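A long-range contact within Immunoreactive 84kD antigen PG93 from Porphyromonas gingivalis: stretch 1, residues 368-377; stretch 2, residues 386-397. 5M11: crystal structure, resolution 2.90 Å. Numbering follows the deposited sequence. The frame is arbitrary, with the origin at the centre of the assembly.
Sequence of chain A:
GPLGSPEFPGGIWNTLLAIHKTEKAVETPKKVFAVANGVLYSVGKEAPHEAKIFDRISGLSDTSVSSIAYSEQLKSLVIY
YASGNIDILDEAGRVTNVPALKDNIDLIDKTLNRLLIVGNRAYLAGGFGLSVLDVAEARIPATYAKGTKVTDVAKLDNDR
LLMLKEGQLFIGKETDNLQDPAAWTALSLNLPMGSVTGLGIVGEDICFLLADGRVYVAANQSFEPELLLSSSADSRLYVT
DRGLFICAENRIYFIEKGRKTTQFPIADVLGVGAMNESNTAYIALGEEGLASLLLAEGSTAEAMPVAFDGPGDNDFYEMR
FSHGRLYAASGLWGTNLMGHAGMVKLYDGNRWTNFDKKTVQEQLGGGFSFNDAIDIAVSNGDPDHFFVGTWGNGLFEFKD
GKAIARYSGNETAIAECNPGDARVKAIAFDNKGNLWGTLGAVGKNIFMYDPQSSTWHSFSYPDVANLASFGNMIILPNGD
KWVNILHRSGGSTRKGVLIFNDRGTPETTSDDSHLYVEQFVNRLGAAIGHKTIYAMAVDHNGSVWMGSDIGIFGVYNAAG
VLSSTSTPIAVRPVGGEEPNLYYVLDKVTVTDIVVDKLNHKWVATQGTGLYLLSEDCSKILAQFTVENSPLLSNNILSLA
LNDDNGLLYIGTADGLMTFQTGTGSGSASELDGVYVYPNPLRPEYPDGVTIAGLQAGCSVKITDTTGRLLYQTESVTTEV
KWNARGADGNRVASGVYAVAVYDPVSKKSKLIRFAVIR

Stretch 1, residues 368-377: FSFNDAIDIA
Stretch 2 386-397: FFVGTWGNGLFE

Strands 373-377 and 386-390 run antiparallel, their N-to-C directions 149° apart and their axes 4.7 Å apart at closest approach. Ala377 pairs with Phe387 through Ala377 N to Phe387 O (3.0 Å) and Phe387 N to Ala377 O (2.8 Å); Ile376 faces Val388 with CA atoms 4.8 Å apart; Gly389 N donates to Asp375 O at 3.0 Å. Beyond this the register slips by one, a beta bulge: Gly389 O accepts from Ile374 N (2.9 Å, 163°) and, weakly, from Asp375 N (3.3 Å, 144°). The bulge coincides with the psi of -9° at Ile374 (phi -119°), and pairing resumes with Ala373 opposite Thr390, CA to CA 4.1 Å.

Three residues of the second stretch are covered most. Asn393 (81 Å²; phi/psi -106/2, chi1 m, chi2 -71°) points toward the loop and holds Ser369 at two points: its OD1 accepts from Ser369 N (3.0 Å, 164°), and its ND2 donates to Ser369 OG (2.8 Å, 138°). Its ND2 also lies 3.2 Å from Asn371 N, but both are donors, so no hydrogen bond forms.

Trp391 (68 Å²; phi/psi -85/88, chi1 t, chi2 -111°) sits where the chain turns its corner. Its N donates to Asp372 O at 2.8 Å and 169°, while its CE3 packs obliquely 3.4 Å from Ile374 CD1; the p chi1 of Ile374 accompanies this approach.

Phe396 (59 Å²; chi1 m, chi2 -98°) receives the edge of Phe370 (phi/psi 45/67, chi1 t, chi2 60°) on its face: centroids 5.1 Å apart, planes at 72°, Phe370 CD1 to Phe396 CZ 3.8 Å. Phe368 (chi1 p, chi2 98°) meets it obliquely, planes at 48°, with CE1 of Phe368 3.7 Å from CE1 of Phe396. On the sheet face shared by Ala373, Ile376, Val388 and Thr390, Ala373 CB lies 3.8 Å from Val388 CG1.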

ATOM      1  N   PHE A 368      -6.585  27.774  -6.466  1.00103.70           N
ATOM      2  CA  PHE A 368      -6.769  26.829  -5.350  1.00 99.68           C
ATOM      3  C   PHE A 368      -5.784  25.699  -5.634  1.00103.10           C
ATOM      4  O   PHE A 368      -5.277  25.632  -6.760  1.00104.12           O
ATOM      5  CB  PHE A 368      -8.223  26.365  -5.165  1.00 97.23           C
ATOM      6  CG  PHE A 368      -8.817  25.653  -6.350  1.00 96.59           C
ATOM      7  CD1 PHE A 368      -8.861  24.266  -6.394  1.00 96.23           C
ATOM      8  CD2 PHE A 368      -9.355  26.370  -7.415  1.00100.15           C
ATOM      9  CE1 PHE A 368      -9.421  23.606  -7.490  1.00 95.88           C
ATOM     10  CE2 PHE A 368      -9.900  25.710  -8.517  1.00101.58           C
ATOM     11  CZ  PHE A 368      -9.931  24.333  -8.546  1.00 96.65           C
ATOM     12  N   SER A 369      -5.443  24.864  -4.648  1.00 98.22           N
ATOM     13  CA  SER A 369      -4.381  23.900  -4.919  1.00 98.30           C
ATOM     14  C   SER A 369      -4.808  22.418  -5.048  1.00 98.25           C
ATOM     15  O   SER A 369      -3.999  21.633  -5.549  1.00 99.66           O
ATOM     16  CB  SER A 369      -3.284  24.016  -3.862  1.00103.82           C
ATOM     17  OG  SER A 369      -3.751  23.774  -2.544  1.00110.24           O
ATOM     18  N   PHE A 370      -6.040  22.039  -4.656  1.00 88.69           N
ATOM     19  CA  PHE A 370      -6.521  20.638  -4.662  1.00 83.88           C
ATOM     20  C   PHE A 370      -5.477  19.691  -4.068  1.00 87.72           C
ATOM     21  O   PHE A 370      -4.866  18.883  -4.774  1.00 87.01           O
ATOM     22  CB  PHE A 370      -7.021  20.102  -6.025  1.00 83.77           C
ATOM     23  CG  PHE A 370      -7.756  18.780  -5.856  1.00 80.58           C
ATOM     24  CD1 PHE A 370      -8.892  18.691  -5.057  1.00 79.62           C
ATOM     25  CD2 PHE A 370      -7.280  17.617  -6.451  1.00 81.31           C
ATOM     26  CE1 PHE A 370      -9.552  17.471  -4.884  1.00 76.94           C
ATOM     27  CE2 PHE A 370      -7.941  16.394  -6.271  1.00 79.96           C
ATOM     28  CZ  PHE A 370      -9.069  16.330  -5.489  1.00 75.42           C
ATOM     29  N   ASN A 371      -5.252  19.854  -2.765  1.00 84.94           N
ATOM     30  CA  ASN A 371      -4.330  19.054  -1.976  1.00 84.68           C
ATOM     31  C   ASN A 371      -5.042  18.481  -0.767  1.00 86.12           C
ATOM     32  O   ASN A 371      -6.049  19.031  -0.306  1.00 85.35           O
ATOM     33  CB  ASN A 371      -3.121  19.893  -1.509  1.00 89.24           C
ATOM     34  CG  ASN A 371      -2.113  20.287  -2.565  1.00105.13           C
ATOM     35  OD1 ASN A 371      -1.734  19.513  -3.456  1.00 94.35           O
ATOM     36  ND2 ASN A 371      -1.577  21.482  -2.415  1.00 99.43           N
ATOM     37  N   ASP A 372      -4.479  17.387  -0.242  1.00 81.03           N
ATOM     38  CA  ASP A 372      -4.878  16.665   0.953  1.00 78.08           C
ATOM     39  C   ASP A 372      -6.369  16.385   0.975  1.00 77.49           C
ATOM     40  O   ASP A 372      -7.077  16.846   1.875  1.00 76.51           O
ATOM     41  CB  ASP A 372      -4.442  17.405   2.235  1.00 82.11           C
ATOM     42  CG  ASP A 372      -3.083  18.070   2.145  1.00 95.86           C
ATOM     43  OD1 ASP A 372      -2.065  17.337   2.089  1.00 96.38           O
ATOM     44  OD2 ASP A 372      -3.037  19.323   2.124  1.00104.29           O
ATOM     45  N   ALA A 373      -6.845  15.624  -0.026  1.00 71.72           N
ATOM     46  CA  ALA A 373      -8.221  15.135  -0.077  1.00 68.62           C
ATOM     47  C   ALA A 373      -8.313  14.041   0.991  1.00 71.11           C
ATOM     48  O   ALA A 373      -7.589  13.051   0.901  1.00 70.19           O
ATOM     49  CB  ALA A 373      -8.536  14.604  -1.468  1.00 68.53           C
ATOM     50  N   ILE A 374      -9.094  14.262   2.053  1.00 68.11           N
ATOM     51  CA  ILE A 374      -9.085  13.331   3.187  1.00 67.65           C
ATOM     52  C   ILE A 374     -10.433  12.618   3.509  1.00 70.19           C
ATOM     53  O   ILE A 374     -10.423  11.712   4.361  1.00 70.30           O
ATOM     54  CB  ILE A 374      -8.565  14.054   4.454  1.00 72.56           C
ATOM     55  CG1 ILE A 374      -9.247  15.415   4.642  1.00 73.90           C
ATOM     56  CG2 ILE A 374      -7.050  14.185   4.422  1.00 75.70           C
ATOM     57  CD1 ILE A 374      -9.474  15.715   5.965  1.00 84.69           C
ATOM     58  N   ASP A 375     -11.565  13.015   2.885  1.00 64.40           N
ATOM     59  CA  ASP A 375     -12.840  12.332   3.136  1.00 61.82           C
ATOM     60  C   ASP A 375     -13.763  12.369   1.907  1.00 63.83           C
ATOM     61  O   ASP A 375     -13.756  13.318   1.120  1.00 63.41           O
ATOM     62  CB  ASP A 375     -13.577  12.877   4.387  1.00 64.00           C
ATOM     63  CG  ASP A 375     -14.353  11.844   5.223  1.00 75.89           C
ATOM     64  OD1 ASP A 375     -14.682  10.749   4.688  1.00 74.32           O
ATOM     65  OD2 ASP A 375     -14.662  12.143   6.394  1.00 85.45           O
ATOM     66  N   ILE A 376     -14.531  11.287   1.748  1.00 59.72           N
ATOM     67  CA  ILE A 376     -15.506  11.087   0.687  1.00 59.65           C
ATOM     68  C   ILE A 376     -16.888  10.942   1.310  1.00 63.62           C
ATOM     69  O   ILE A 376     -17.022  10.456   2.447  1.00 63.61           O
ATOM     70  CB  ILE A 376     -15.170   9.844  -0.194  1.00 62.49           C
ATOM     71  CG1 ILE A 376     -13.632   9.646  -0.419  1.00 64.26           C
ATOM     72  CG2 ILE A 376     -15.946   9.867  -1.532  1.00 63.00           C
ATOM     73  CD1 ILE A 376     -12.920  10.612  -1.423  1.00 74.61           C
ATOM     74  N   ALA A 377     -17.915  11.387   0.564  1.00 59.24           N
ATOM     75  CA  ALA A 377     -19.326  11.241   0.900  1.00 57.78           C
ATOM     76  C   ALA A 377     -20.063  11.003  -0.392  1.00 60.30           C
ATOM     77  O   ALA A 377     -20.033  11.859  -1.265  1.00 61.82           O
ATOM     78  CB  ALA A 377     -19.856  12.462   1.640  1.00 58.97           C
ATOM     79  N   PHE A 386     -20.873  12.586  -5.735  1.00 58.72           N
ATOM     80  CA  PHE A 386     -20.191  12.479  -4.454  1.00 55.08           C
ATOM     81  C   PHE A 386     -19.471  13.777  -4.144  1.00 59.40           C
ATOM     82  O   PHE A 386     -19.184  14.555  -5.054  1.00 60.56           O
ATOM     83  CB  PHE A 386     -19.219  11.271  -4.412  1.00 54.50           C
ATOM     84  CG  PHE A 386     -18.108  11.267  -5.440  1.00 54.94           C
ATOM     85  CD1 PHE A 386     -16.861  11.800  -5.142  1.00 56.96           C
ATOM     86  CD2 PHE A 386     -18.302  10.701  -6.698  1.00 55.57           C
ATOM     87  CE1 PHE A 386     -15.833  11.784  -6.088  1.00 58.35           C
ATOM     88  CE2 PHE A 386     -17.279  10.696  -7.648  1.00 58.53           C
ATOM     89  CZ  PHE A 386     -16.046  11.225  -7.334  1.00 57.27           C
ATOM     90  N   PHE A 387     -19.186  14.001  -2.853  1.00 55.52           N
ATOM     91  CA  PHE A 387     -18.465  15.159  -2.330  1.00 56.42           C
ATOM     92  C   PHE A 387     -17.118  14.732  -1.747  1.00 60.85           C
ATOM     93  O   PHE A 387     -16.956  13.583  -1.297  1.00 59.34           O
ATOM     94  CB  PHE A 387     -19.298  15.899  -1.266  1.00 58.28           C
ATOM     95  CG  PHE A 387     -20.358  16.827  -1.817  1.00 60.94           C
ATOM     96  CD1 PHE A 387     -20.074  18.171  -2.055  1.00 66.28           C
ATOM     97  CD2 PHE A 387     -21.637  16.364  -2.088  1.00 61.76           C
ATOM     98  CE1 PHE A 387     -21.053  19.029  -2.570  1.00 68.09           C
ATOM     99  CE2 PHE A 387     -22.608  17.216  -2.617  1.00 66.10           C
ATOM    100  CZ  PHE A 387     -22.314  18.544  -2.842  1.00 66.17           C
ATOM    101  N   VAL A 388     -16.136  15.655  -1.787  1.00 58.63           N
ATOM    102  CA  VAL A 388     -14.790  15.416  -1.261  1.00 58.61           C
ATOM    103  C   VAL A 388     -14.358  16.588  -0.362  1.00 64.24           C
ATOM    104  O   VAL A 388     -14.436  17.747  -0.758  1.00 65.55           O
ATOM    105  CB  VAL A 388     -13.742  15.131  -2.371  1.00 62.66           C
ATOM    106  CG1 VAL A 388     -12.359  14.857  -1.774  1.00 62.50           C
ATOM    107  CG2 VAL A 388     -14.181  13.963  -3.249  1.00 61.38           C
ATOM    108  N   GLY A 389     -13.891  16.252   0.832  1.00 60.41           N
ATOM    109  CA  GLY A 389     -13.395  17.221   1.794  1.00 61.82           C
ATOM    110  C   GLY A 389     -11.887  17.247   1.789  1.00 68.21           C
ATOM    111  O   GLY A 389     -11.247  16.221   2.056  1.00 68.37           O
ATOM    112  N   THR A 390     -11.314  18.408   1.429  1.00 65.98           N
ATOM    113  CA  THR A 390      -9.871  18.623   1.425  1.00 67.75           C
ATOM    114  C   THR A 390      -9.470  19.364   2.694  1.00 72.86           C
ATOM    115  O   THR A 390     -10.173  20.285   3.135  1.00 73.06           O
ATOM    116  CB  THR A 390      -9.396  19.373   0.181  1.00 81.81           C
ATOM    117  OG1 THR A 390     -10.078  20.620   0.103  1.00 85.71           O
ATOM    118  CG2 THR A 390      -9.568  18.566  -1.105  1.00 79.35           C
ATOM    119  N   TRP A 391      -8.347  18.958   3.290  1.00 69.90           N
ATOM    120  CA  TRP A 391      -7.874  19.599   4.503  1.00 71.43           C
ATOM    121  C   TRP A 391      -7.043  20.842   4.127  1.00 78.30           C
ATOM    122  O   TRP A 391      -5.828  20.760   3.916  1.00 79.90           O
ATOM    123  CB  TRP A 391      -7.111  18.597   5.375  1.00 69.73           C
ATOM    124  CG  TRP A 391      -7.068  18.982   6.819  1.00 71.86           C
ATOM    125  CD1 TRP A 391      -5.974  19.394   7.521  1.00 77.71           C
ATOM    126  CD2 TRP A 391      -8.169  18.996   7.740  1.00 70.43           C
ATOM    127  NE1 TRP A 391      -6.324  19.672   8.819  1.00 78.08           N
ATOM    128  CE2 TRP A 391      -7.669  19.438   8.982  1.00 76.99           C
ATOM    129  CE3 TRP A 391      -9.547  18.727   7.624  1.00 69.00           C
ATOM    130  CZ2 TRP A 391      -8.496  19.610  10.103  1.00 76.01           C
ATOM    131  CZ3 TRP A 391     -10.362  18.904   8.732  1.00 70.08           C
ATOM    132  CH2 TRP A 391      -9.839  19.349   9.950  1.00 72.99           C
ATOM    133  N   GLY A 392      -7.748  21.967   3.980  1.00 74.91           N
ATOM    134  CA  GLY A 392      -7.169  23.249   3.607  1.00 77.97           C
ATOM    135  C   GLY A 392      -7.753  23.913   2.374  1.00 83.11           C
ATOM    136  O   GLY A 392      -7.761  25.140   2.305  1.00 86.20           O
ATOM    137  N   ASN A 393      -8.261  23.135   1.393  1.00 78.28           N
ATOM    138  CA  ASN A 393      -8.779  23.696   0.134  1.00 79.51           C
ATOM    139  C   ASN A 393     -10.337  23.713  -0.037  1.00 80.93           C
ATOM    140  O   ASN A 393     -10.830  24.149  -1.086  1.00 81.62           O
ATOM    141  CB  ASN A 393      -8.151  22.974  -1.059  1.00 83.30           C
ATOM    142  CG  ASN A 393      -6.740  23.416  -1.340  1.00113.23           C
ATOM    143  OD1 ASN A 393      -6.489  24.544  -1.806  1.00105.18           O
ATOM    144  ND2 ASN A 393      -5.789  22.525  -1.064  1.00107.95           N
ATOM    145  N   GLY A 394     -11.080  23.272   0.973  1.00 74.14           N
ATOM    146  CA  GLY A 394     -12.540  23.311   0.935  1.00 71.41           C
ATOM    147  C   GLY A 394     -13.266  22.029   0.581  1.00 68.88           C
ATOM    148  O   GLY A 394     -12.709  20.937   0.697  1.00 66.25           O
ATOM    149  N   LEU A 395     -14.546  22.170   0.202  1.00 62.80           N
ATOM    150  CA  LEU A 395     -15.430  21.073  -0.178  1.00 59.27           C
ATOM    151  C   LEU A 395     -15.548  21.016  -1.692  1.00 66.24           C
ATOM    152  O   LEU A 395     -15.678  22.053  -2.356  1.00 68.93           O
ATOM    153  CB  LEU A 395     -16.810  21.263   0.471  1.00 57.85           C
ATOM    154  CG  LEU A 395     -17.862  20.171   0.281  1.00 58.71           C
ATOM    155  CD1 LEU A 395     -17.357  18.829   0.738  1.00 57.00           C
ATOM    156  CD2 LEU A 395     -19.100  20.507   1.045  1.00 58.43           C
ATOM    157  N   PHE A 396     -15.494  19.807  -2.245  1.00 61.31           N
ATOM    158  CA  PHE A 396     -15.544  19.612  -3.684  1.00 61.48           C
ATOM    159  C   PHE A 396     -16.715  18.738  -4.064  1.00 65.34           C
ATOM    160  O   PHE A 396     -17.036  17.776  -3.368  1.00 62.93           O
ATOM    161  CB  PHE A 396     -14.221  19.018  -4.185  1.00 63.30           C
ATOM    162  CG  PHE A 396     -13.066  20.002  -4.175  1.00 67.43           C
ATOM    163  CD1 PHE A 396     -12.692  20.674  -5.337  1.00 72.33           C
ATOM    164  CD2 PHE A 396     -12.342  20.243  -3.007  1.00 69.49           C
ATOM    165  CE1 PHE A 396     -11.612  21.566  -5.331  1.00 76.02           C
ATOM    166  CE2 PHE A 396     -11.282  21.164  -2.998  1.00 75.04           C
ATOM    167  CZ  PHE A 396     -10.911  21.799  -4.164  1.00 75.50           C
ATOM    168  N   GLU A 397     -17.384  19.114  -5.158  1.00 64.02           N
ATOM    169  CA  GLU A 397     -18.528  18.399  -5.700  1.00 62.40           C
ATOM    170  C   GLU A 397     -18.121  17.732  -6.986  1.00 67.59           C
ATOM    171  O   GLU A 397     -17.600  18.392  -7.899  1.00 69.72           O
ATOM    172  CB  GLU A 397     -19.724  19.346  -5.928  1.00 64.67           C
ATOM    173  CG  GLU A 397     -21.020  18.616  -6.242  1.00 70.66           C
ATOM    174  CD  GLU A 397     -22.312  19.408  -6.168  1.00 92.92           C
ATOM    175  OE1 GLU A 397     -22.274  20.601  -5.799  1.00 93.57           O
ATOM    176  OE2 GLU A 397     -23.377  18.818  -6.455  1.00 90.47           O
TER